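Local coordinates for monovalent Na+/H+ antiporter subunit A (Dietzia sp. DQ12-45-1b, PDB 7D3U), which forms the large membrane subunit of the Mrp complex, a multisubunit sodium/proton antiporter that exchanges sodium ions for protons across the cell membrane, at the interface of chains A and B and the interface of chains A and C. Sequence-based numbering; all coordinates share one arbitrary frame. Chains: chain A, Monovalent Na+/H+ antiporter subunit A; chain B, Monovalent Na+/H+ antiporter subunit F; chain C, Monovalent Na+/H+ antiporter subunit C.

Contact 1: the interface of chains A and B. Residues chain A 661, 791, 794, 798, 829, 832-833, 836; chain B 67, 70-71, 74-75.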
loop_
_atom_site.group_PDB
_atom_site.type_symbol
_atom_site.label_atom_id
_atom_site.label_comp_id
_atom_site.label_asym_id
_atom_site.label_seq_id
_atom_site.Cartn_x
_atom_site.Cartn_y
_atom_site.Cartn_z
ATOM N N VAL A 661 -15.262 -22.020 16.744
ATOM C CA VAL A 661 -16.034 -22.762 15.749
ATOM C C VAL A 661 -15.402 -22.627 14.366
ATOM O O VAL A 661 -15.252 -23.614 13.635
ATOM C CB VAL A 661 -17.499 -22.293 15.751
ATOM C CG1 VAL A 661 -18.229 -22.835 14.540
ATOM C CG2 VAL A 661 -18.188 -22.738 17.023
ATOM N N LEU A 791 -27.113 -34.587 20.869
ATOM C CA LEU A 791 -27.185 -33.187 20.474
ATOM C C LEU A 791 -28.493 -32.859 19.769
ATOM O O LEU A 791 -29.011 -31.749 19.927
ATOM C CB LEU A 791 -26.002 -32.825 19.580
ATOM C CG LEU A 791 -25.836 -31.326 19.332
ATOM C CD1 LEU A 791 -25.874 -30.567 20.644
ATOM C CD2 LEU A 791 -24.544 -31.045 18.589
ATOM N N PHE A 794 -30.863 -32.270 22.865
ATOM C CA PHE A 794 -30.525 -31.088 23.649
ATOM C C PHE A 794 -30.736 -29.814 22.849
ATOM O O PHE A 794 -31.017 -28.758 23.426
ATOM C CB PHE A 794 -29.082 -31.172 24.136
ATOM C CG PHE A 794 -28.715 -30.110 25.129
ATOM C CD1 PHE A 794 -29.593 -29.754 26.136
ATOM C CD2 PHE A 794 -27.489 -29.471 25.062
ATOM C CE1 PHE A 794 -29.259 -28.777 27.053
ATOM C CE2 PHE A 794 -27.149 -28.496 25.977
ATOM C CZ PHE A 794 -28.034 -28.148 26.974
ATOM N N LEU A 798 -32.199 -26.107 23.390
ATOM C CA LEU A 798 -31.202 -25.066 23.200
ATOM C C LEU A 798 -31.535 -24.127 22.049
ATOM O O LEU A 798 -30.891 -23.083 21.919
ATOM C CB LEU A 798 -29.827 -25.689 22.951
ATOM C CG LEU A 798 -28.638 -24.954 23.562
ATOM C CD1 LEU A 798 -28.747 -24.960 25.073
ATOM C CD2 LEU A 798 -27.332 -25.578 23.113
ATOM N N ALA A 829 -23.950 -18.362 17.808
ATOM C CA ALA A 829 -23.719 -19.588 18.564
ATOM C C ALA A 829 -24.834 -20.599 18.319
ATOM O O ALA A 829 -24.581 -21.805 18.223
ATOM C CB ALA A 829 -23.592 -19.275 20.054
ATOM N N ALA A 832 -24.142 -22.145 15.034
ATOM C CA ALA A 832 -23.107 -23.162 15.196
ATOM C C ALA A 832 -23.684 -24.439 15.795
ATOM O O ALA A 832 -23.284 -25.548 15.418
ATOM C CB ALA A 832 -21.973 -22.625 16.065
ATOM N N ILE A 833 -24.619 -24.303 16.736
ATOM C CA ILE A 833 -25.295 -25.470 17.297
ATOM C C ILE A 833 -26.069 -26.203 16.210
ATOM O O ILE A 833 -26.021 -27.434 16.108
ATOM C CB ILE A 833 -26.212 -25.054 18.460
ATOM C CG1 ILE A 833 -25.427 -25.001 19.768
ATOM C CG2 ILE A 833 -27.381 -26.015 18.598
ATOM C CD1 ILE A 833 -24.957 -26.351 20.245
ATOM N N LEU A 836 -23.544 -28.144 14.117
ATOM C CA LEU A 836 -23.048 -29.341 14.791
ATOM C C LEU A 836 -24.132 -30.403 14.929
ATOM O O LEU A 836 -23.822 -31.594 15.048
ATOM C CB LEU A 836 -22.495 -28.979 16.167
ATOM C CG LEU A 836 -21.319 -28.004 16.214
ATOM C CD1 LEU A 836 -20.958 -27.686 17.651
ATOM C CD2 LEU A 836 -20.125 -28.576 15.478
ATOM N N LEU B 67 -23.619 -21.614 27.340
ATOM C CA LEU B 67 -23.854 -21.743 25.908
ATOM C C LEU B 67 -22.592 -21.522 25.093
ATOM O O LEU B 67 -22.643 -21.622 23.864
ATOM C CB LEU B 67 -24.930 -20.757 25.456
ATOM C CG LEU B 67 -26.248 -20.800 26.223
ATOM C CD1 LEU B 67 -27.291 -19.955 25.518
ATOM C CD2 LEU B 67 -26.726 -22.230 26.366
ATOM N N LEU B 70 -19.999 -24.988 25.894
ATOM C CA LEU B 70 -20.549 -26.175 25.254
ATOM C C LEU B 70 -20.297 -26.186 23.752
ATOM O O LEU B 70 -19.788 -27.175 23.216
ATOM C CB LEU B 70 -22.052 -26.272 25.527
ATOM C CG LEU B 70 -22.818 -27.250 24.639
ATOM C CD1 LEU B 70 -22.548 -28.679 25.070
ATOM C CD2 LEU B 70 -24.298 -26.949 24.678
ATOM N N VAL B 71 -20.650 -25.100 23.060
ATOM C CA VAL B 71 -20.378 -25.004 21.630
ATOM C C VAL B 71 -18.882 -25.066 21.364
ATOM O O VAL B 71 -18.445 -25.632 20.355
ATOM C CB VAL B 71 -21.000 -23.719 21.056
ATOM C CG1 VAL B 71 -20.757 -23.632 19.563
ATOM C CG2 VAL B 71 -22.481 -23.677 21.356
ATOM N N LEU B 74 -18.190 -29.182 22.071
ATOM C CA LEU B 74 -18.664 -30.047 20.996
ATOM C C LEU B 74 -17.808 -29.886 19.749
ATOM O O LEU B 74 -17.402 -30.874 19.125
ATOM C CB LEU B 74 -20.126 -29.732 20.680
ATOM C CG LEU B 74 -21.126 -29.853 21.825
ATOM C CD1 LEU B 74 -22.508 -29.447 21.358
ATOM C CD2 LEU B 74 -21.141 -31.264 22.374
ATOM N N SER B 75 -17.512 -28.637 19.380
ATOM C CA SER B 75 -16.676 -28.385 18.211
ATOM C C SER B 75 -15.323 -29.066 18.348
ATOM O O SER B 75 -14.805 -29.630 17.376
ATOM C CB SER B 75 -16.505 -26.883 18.003
ATOM O OG SER B 75 -15.645 -26.332 18.982
#
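B:Val71 and B:Leu74, one turn apart at the start of helix 71-80 of subunit F, fit against helices 646-667, 789-812 and 821-837 of subunit A. B:Val71 splits its two methyls between neighbours. CG1, anti to the backbone N (chi1 -178°), lies 3.7 Å from A:Val661 CG2 and also touches the methyl of A:Ala832. CG2, beside the backbone N, meets A:Ile833 CG1 at 3.6 Å; the two side chains cross obliquely. B:Leu74 meets A:Leu791 tip to tip, with CD1 to CD1 at 3.6 Å. Its CB takes A:Leu836 CD1 at 3.7 Å in an oblique crossing. B:Leu70, in the loop just before the helix, points its CG anti to the backbone N (chi1 165°). Its CD2 thereby reaches the ring carbon CE2 of A:Phe794 at 3.5 Å, tip to tip. The same methyl meets A:Leu798 CD2 head on. No polar atom of one subunit reaches one of the other here, so the contact across is made by apolar groups, as would suit neighbouring subunits in a membrane. At one end of the patch B:Leu67 and A:Leu798 slide past each other in opposite directions, with B:Leu67 CD2 3.6 Å from A:Leu798 CD1.

Contact 2: the interface of chains A and C. Residues chain A 562-565; chain C 99, 101-105.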
loop_
_atom_site.group_PDB
_atom_site.type_symbol
_atom_site.label_atom_id
_atom_site.label_comp_id
_atom_site.label_asym_id
_atom_site.label_seq_id
_atom_site.Cartn_x
_atom_site.Cartn_y
_atom_site.Cartn_z
ATOM N N ARG A 562 12.650 -9.816 -1.155
ATOM C CA ARG A 562 12.191 -10.575 -2.313
ATOM C C ARG A 562 11.119 -11.585 -1.925
ATOM O O ARG A 562 10.064 -11.660 -2.564
ATOM C CB ARG A 562 13.374 -11.272 -2.980
ATOM C CG ARG A 562 13.027 -11.977 -4.275
ATOM C CD ARG A 562 12.666 -10.981 -5.360
ATOM N NE ARG A 562 13.801 -10.141 -5.728
ATOM C CZ ARG A 562 13.810 -9.316 -6.768
ATOM N NH1 ARG A 562 14.886 -8.587 -7.028
ATOM N NH2 ARG A 562 12.745 -9.220 -7.550
ATOM N N THR A 563 11.370 -12.376 -0.882
ATOM C CA THR A 563 10.413 -13.397 -0.474
ATOM C C THR A 563 9.125 -12.757 0.021
ATOM O O THR A 563 9.146 -11.878 0.886
ATOM C CB THR A 563 11.009 -14.279 0.621
ATOM O OG1 THR A 563 11.344 -13.471 1.755
ATOM C CG2 THR A 563 12.258 -14.985 0.121
ATOM N N ASP A 564 8.001 -13.198 -0.535
ATOM C CA ASP A 564 6.693 -12.698 -0.119
ATOM C C ASP A 564 6.057 -13.671 0.872
ATOM O O ASP A 564 5.057 -14.334 0.596
ATOM C CB ASP A 564 5.805 -12.466 -1.336
ATOM C CG ASP A 564 5.851 -13.613 -2.316
ATOM O OD1 ASP A 564 6.217 -14.735 -1.910
ATOM O OD2 ASP A 564 5.528 -13.392 -3.500
ATOM N N ARG A 565 6.666 -13.745 2.051
ATOM C CA ARG A 565 6.119 -14.524 3.152
ATOM C C ARG A 565 6.044 -13.653 4.396
ATOM O O ARG A 565 6.890 -12.779 4.607
ATOM C CB ARG A 565 6.941 -15.788 3.415
ATOM C CG ARG A 565 8.306 -15.575 4.027
ATOM C CD ARG A 565 9.057 -16.893 4.046
ATOM N NE ARG A 565 10.120 -16.922 5.043
ATOM C CZ ARG A 565 10.982 -17.923 5.178
ATOM N NH1 ARG A 565 10.905 -18.979 4.381
ATOM N NH2 ARG A 565 11.920 -17.869 6.113
ATOM N N THR C 99 3.619 -21.505 5.156
ATOM C CA THR C 99 3.916 -20.134 4.777
ATOM C C THR C 99 5.341 -19.920 4.292
ATOM O O THR C 99 5.621 -18.864 3.717
ATOM C CB THR C 99 3.642 -19.182 5.952
ATOM O OG1 THR C 99 3.738 -17.826 5.499
ATOM C CG2 THR C 99 4.640 -19.404 7.072
ATOM N N ILE C 101 7.381 -19.757 1.791
ATOM C CA ILE C 101 7.486 -19.680 0.345
ATOM C C ILE C 101 8.555 -18.654 0.002
ATOM O O ILE C 101 8.794 -17.704 0.754
ATOM C CB ILE C 101 6.136 -19.310 -0.302
ATOM C CG1 ILE C 101 5.581 -18.035 0.335
ATOM C CG2 ILE C 101 5.154 -20.458 -0.166
ATOM C CD1 ILE C 101 4.097 -17.839 0.130
ATOM N N GLY C 102 9.205 -18.854 -1.138
ATOM C CA GLY C 102 10.240 -17.935 -1.563
ATOM C C GLY C 102 9.701 -16.861 -2.480
ATOM O O GLY C 102 8.587 -16.370 -2.280
ATOM N N ASP C 103 10.479 -16.482 -3.488
ATOM C CA ASP C 103 10.013 -15.523 -4.481
ATOM C C ASP C 103 8.912 -16.172 -5.310
ATOM O O ASP C 103 9.172 -17.099 -6.083
ATOM C CB ASP C 103 11.171 -15.066 -5.360
ATOM C CG ASP C 103 10.776 -13.955 -6.305
ATOM O OD1 ASP C 103 9.738 -13.312 -6.054
ATOM O OD2 ASP C 103 11.503 -13.725 -7.293
ATOM N N LEU C 104 7.682 -15.693 -5.148
ATOM C CA LEU C 104 6.514 -16.319 -5.749
ATOM C C LEU C 104 6.042 -15.606 -7.009
ATOM O O LEU C 104 4.993 -15.963 -7.551
ATOM C CB LEU C 104 5.375 -16.387 -4.731
ATOM C CG LEU C 104 4.486 -17.628 -4.773
ATOM C CD1 LEU C 104 5.334 -18.884 -4.731
ATOM C CD2 LEU C 104 3.491 -17.613 -3.627
ATOM N N ASP C 105 6.785 -14.611 -7.483
ATOM C CA ASP C 105 6.393 -13.890 -8.690
ATOM C C ASP C 105 6.537 -14.712 -9.977
ATOM O O ASP C 105 5.815 -14.426 -10.939
ATOM C CB ASP C 105 7.145 -12.548 -8.776
ATOM C CG ASP C 105 8.609 -12.673 -9.206
ATOM O OD1 ASP C 105 8.926 -13.339 -10.209
ATOM O OD2 ASP C 105 9.463 -12.071 -8.523
#
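Two irregular loop segments meet here: the short linker 562-565 of subunit A, between the 3-10 helix 559-561 and helix 566-569, and the tail of subunit C that follows its helix 66-90. A:Asp564 is in the middle. Its CG takes the crowded position between the backbone N and the carbonyl carbon (chi1 46°). This turns the carboxylate toward subunit C, where it crosses C:Leu104 at about a right angle. A:Asp564 OD1 lies 2.9 Å from the carbonyl O of C:Gly102. Both atoms are ordinarily acceptors, so at this resolution the pair is left as a close approach, not a hydrogen bond; protonation states cannot be seen. A:Arg562 bends at chi2 and chi3 and runs side by side with C:Asp103, pointing the same way. A:Arg562 CG packs 3.6 Å from C:Asp103 CG, the carboxylate carbon. The charged ends do not touch: A:Arg562 NE is 4.5 Å from C:Asp103 OD2, and the guanidinium and carboxylate planes are 53° apart. Any attraction is therefore likely to be long-range. A:Arg565 is extended from CG to NE and passes its CD 3.4 Å from the carbonyl O of C:Ile101. The contact probably helps hold the tail of subunit C against this linker of subunit A.

Contact 3: the interface of chains A and C. Residues chain A 692-693, 696-697, 700; chain C 7-8, 11-12, 15, 40.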
loop_
_atom_site.group_PDB
_atom_site.type_symbol
_atom_site.label_atom_id
_atom_site.label_comp_id
_atom_site.label_asym_id
_atom_site.label_seq_id
_atom_site.Cartn_x
_atom_site.Cartn_y
_atom_site.Cartn_z
ATOM N N VAL A 692 10.039 -7.622 22.774
ATOM C CA VAL A 692 8.841 -6.845 22.464
ATOM C C VAL A 692 7.801 -6.989 23.572
ATOM O O VAL A 692 7.043 -6.050 23.845
ATOM C CB VAL A 692 8.278 -7.250 21.091
ATOM C CG1 VAL A 692 7.046 -6.433 20.759
ATOM C CG2 VAL A 692 9.331 -7.049 20.021
ATOM N N GLY A 693 7.769 -8.133 24.256
ATOM C CA GLY A 693 6.844 -8.289 25.364
ATOM C C GLY A 693 7.202 -7.400 26.537
ATOM O O GLY A 693 6.334 -6.748 27.120
ATOM N N SER A 696 6.225 -3.804 25.500
ATOM C CA SER A 696 4.801 -3.508 25.593
ATOM C C SER A 696 4.332 -3.493 27.042
ATOM O O SER A 696 3.475 -2.682 27.415
ATOM C CB SER A 696 3.998 -4.521 24.781
ATOM O OG SER A 696 2.659 -4.090 24.622
ATOM N N GLY A 697 4.887 -4.373 27.876
ATOM C CA GLY A 697 4.535 -4.358 29.285
ATOM C C GLY A 697 4.941 -3.066 29.959
ATOM O O GLY A 697 4.167 -2.474 30.710
ATOM N N VAL A 700 2.510 -0.257 28.763
ATOM C CA VAL A 700 1.217 -0.262 29.437
ATOM C C VAL A 700 1.356 0.002 30.932
ATOM O O VAL A 700 0.397 0.441 31.573
ATOM C CB VAL A 700 0.488 -1.590 29.164
ATOM C CG1 VAL A 700 -0.922 -1.561 29.718
ATOM C CG2 VAL A 700 0.448 -1.853 27.677
ATOM N N VAL C 7 -0.438 -7.983 29.260
ATOM C CA VAL C 7 -0.234 -7.420 27.929
ATOM C C VAL C 7 1.133 -7.811 27.389
ATOM O O VAL C 7 1.272 -8.151 26.210
ATOM C CB VAL C 7 -0.415 -5.892 27.954
ATOM C CG1 VAL C 7 0.177 -5.277 26.705
ATOM C CG2 VAL C 7 -1.878 -5.541 28.055
ATOM N N GLY C 8 2.163 -7.775 28.236
ATOM C CA GLY C 8 3.483 -8.182 27.791
ATOM C C GLY C 8 3.535 -9.643 27.389
ATOM O O GLY C 8 4.154 -10.000 26.386
ATOM N N MET C 11 1.725 -10.008 24.063
ATOM C CA MET C 11 2.521 -9.464 22.970
ATOM C C MET C 11 3.694 -10.375 22.638
ATOM O O MET C 11 4.036 -10.547 21.463
ATOM C CB MET C 11 3.011 -8.062 23.323
ATOM C CG MET C 11 1.950 -6.989 23.190
ATOM S SD MET C 11 1.437 -6.737 21.486
ATOM C CE MET C 11 3.024 -6.503 20.694
ATOM N N ALA C 12 4.319 -10.972 23.655
ATOM C CA ALA C 12 5.386 -11.932 23.395
ATOM C C ALA C 12 4.852 -13.153 22.660
ATOM O O ALA C 12 5.479 -13.642 21.711
ATOM C CB ALA C 12 6.055 -12.343 24.704
ATOM N N VAL C 15 4.316 -12.086 19.021
ATOM C CA VAL C 15 5.557 -11.925 18.270
ATOM C C VAL C 15 6.176 -13.281 17.972
ATOM O O VAL C 15 6.763 -13.490 16.904
ATOM C CB VAL C 15 6.530 -11.006 19.030
ATOM C CG1 VAL C 15 7.877 -10.982 18.344
ATOM C CG2 VAL C 15 5.968 -9.601 19.117
ATOM N N THR C 40 -4.736 -3.460 26.595
ATOM C CA THR C 40 -4.139 -2.148 26.833
ATOM C C THR C 40 -5.145 -1.030 26.604
ATOM O O THR C 40 -4.963 0.077 27.123
ATOM C CB THR C 40 -2.903 -1.925 25.964
ATOM O OG1 THR C 40 -2.450 -0.578 26.133
ATOM C CG2 THR C 40 -3.223 -2.123 24.515
#
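Helix 682-701 of subunit A runs antiparallel to helix 2-17 of subunit C, and the backbones come close where A:Gly693 faces C:Gly8, the carbonyl O of A:Gly693 lying 3.3 Å from C:Gly8 CA. Glycine on both sides probably allows this approach, since neither residue has a side chain to hold the helices apart. A:Ser696 sits one turn along. Its OG is anti to the backbone N (chi1 -167°) and points between two side chains of subunit C. There it meets C:Met11 CG at 3.3 Å and C:Val7 CG1 at 3.5 Å. Both neighbours are carbon, and no polar atom of one subunit is within bonding reach of the other. C:Met11 puts CG anti to its carbonyl carbon (chi1 -77°), then bends at chi2 and chi3. The bent chain brings its CE to A:Val692 CG1 at 4.0 Å, the two side chains crossing obliquely. A:Val692 CG1 is also 3.7 Å from C:Val15 CG2, again obliquely. At the other end A:Val700 and C:Val7 reach toward each other, tip to tip, with CG2 of the former 3.6 Å from CG1 of the latter. A second helix of subunit C, 24-44, joins in through C:Thr40. Its hydroxyl is anti to the backbone N (chi1 174°), and OG1 lies 3.5 Å from A:Val700 CG2.

The three contacts share no residue, but contact 2 and contact 3 join the same two subunits. Their C-alpha centres are about 29 Å apart. Contact 3 uses the first two helices of subunit C and contact 2 the segment after helix 66-90, so both regions touch subunit A. Contact 1 brings in subunit F and lies about 39 Å from contact 2 and about 33 Å from contact 3. Contact 3 is helix against helix; contact 1 adds a short loop of subunit F; both rest mainly on apolar side chains, whereas contact 2 involves charged residues in loops. Subunit A thus joins both small subunits through separate surfaces.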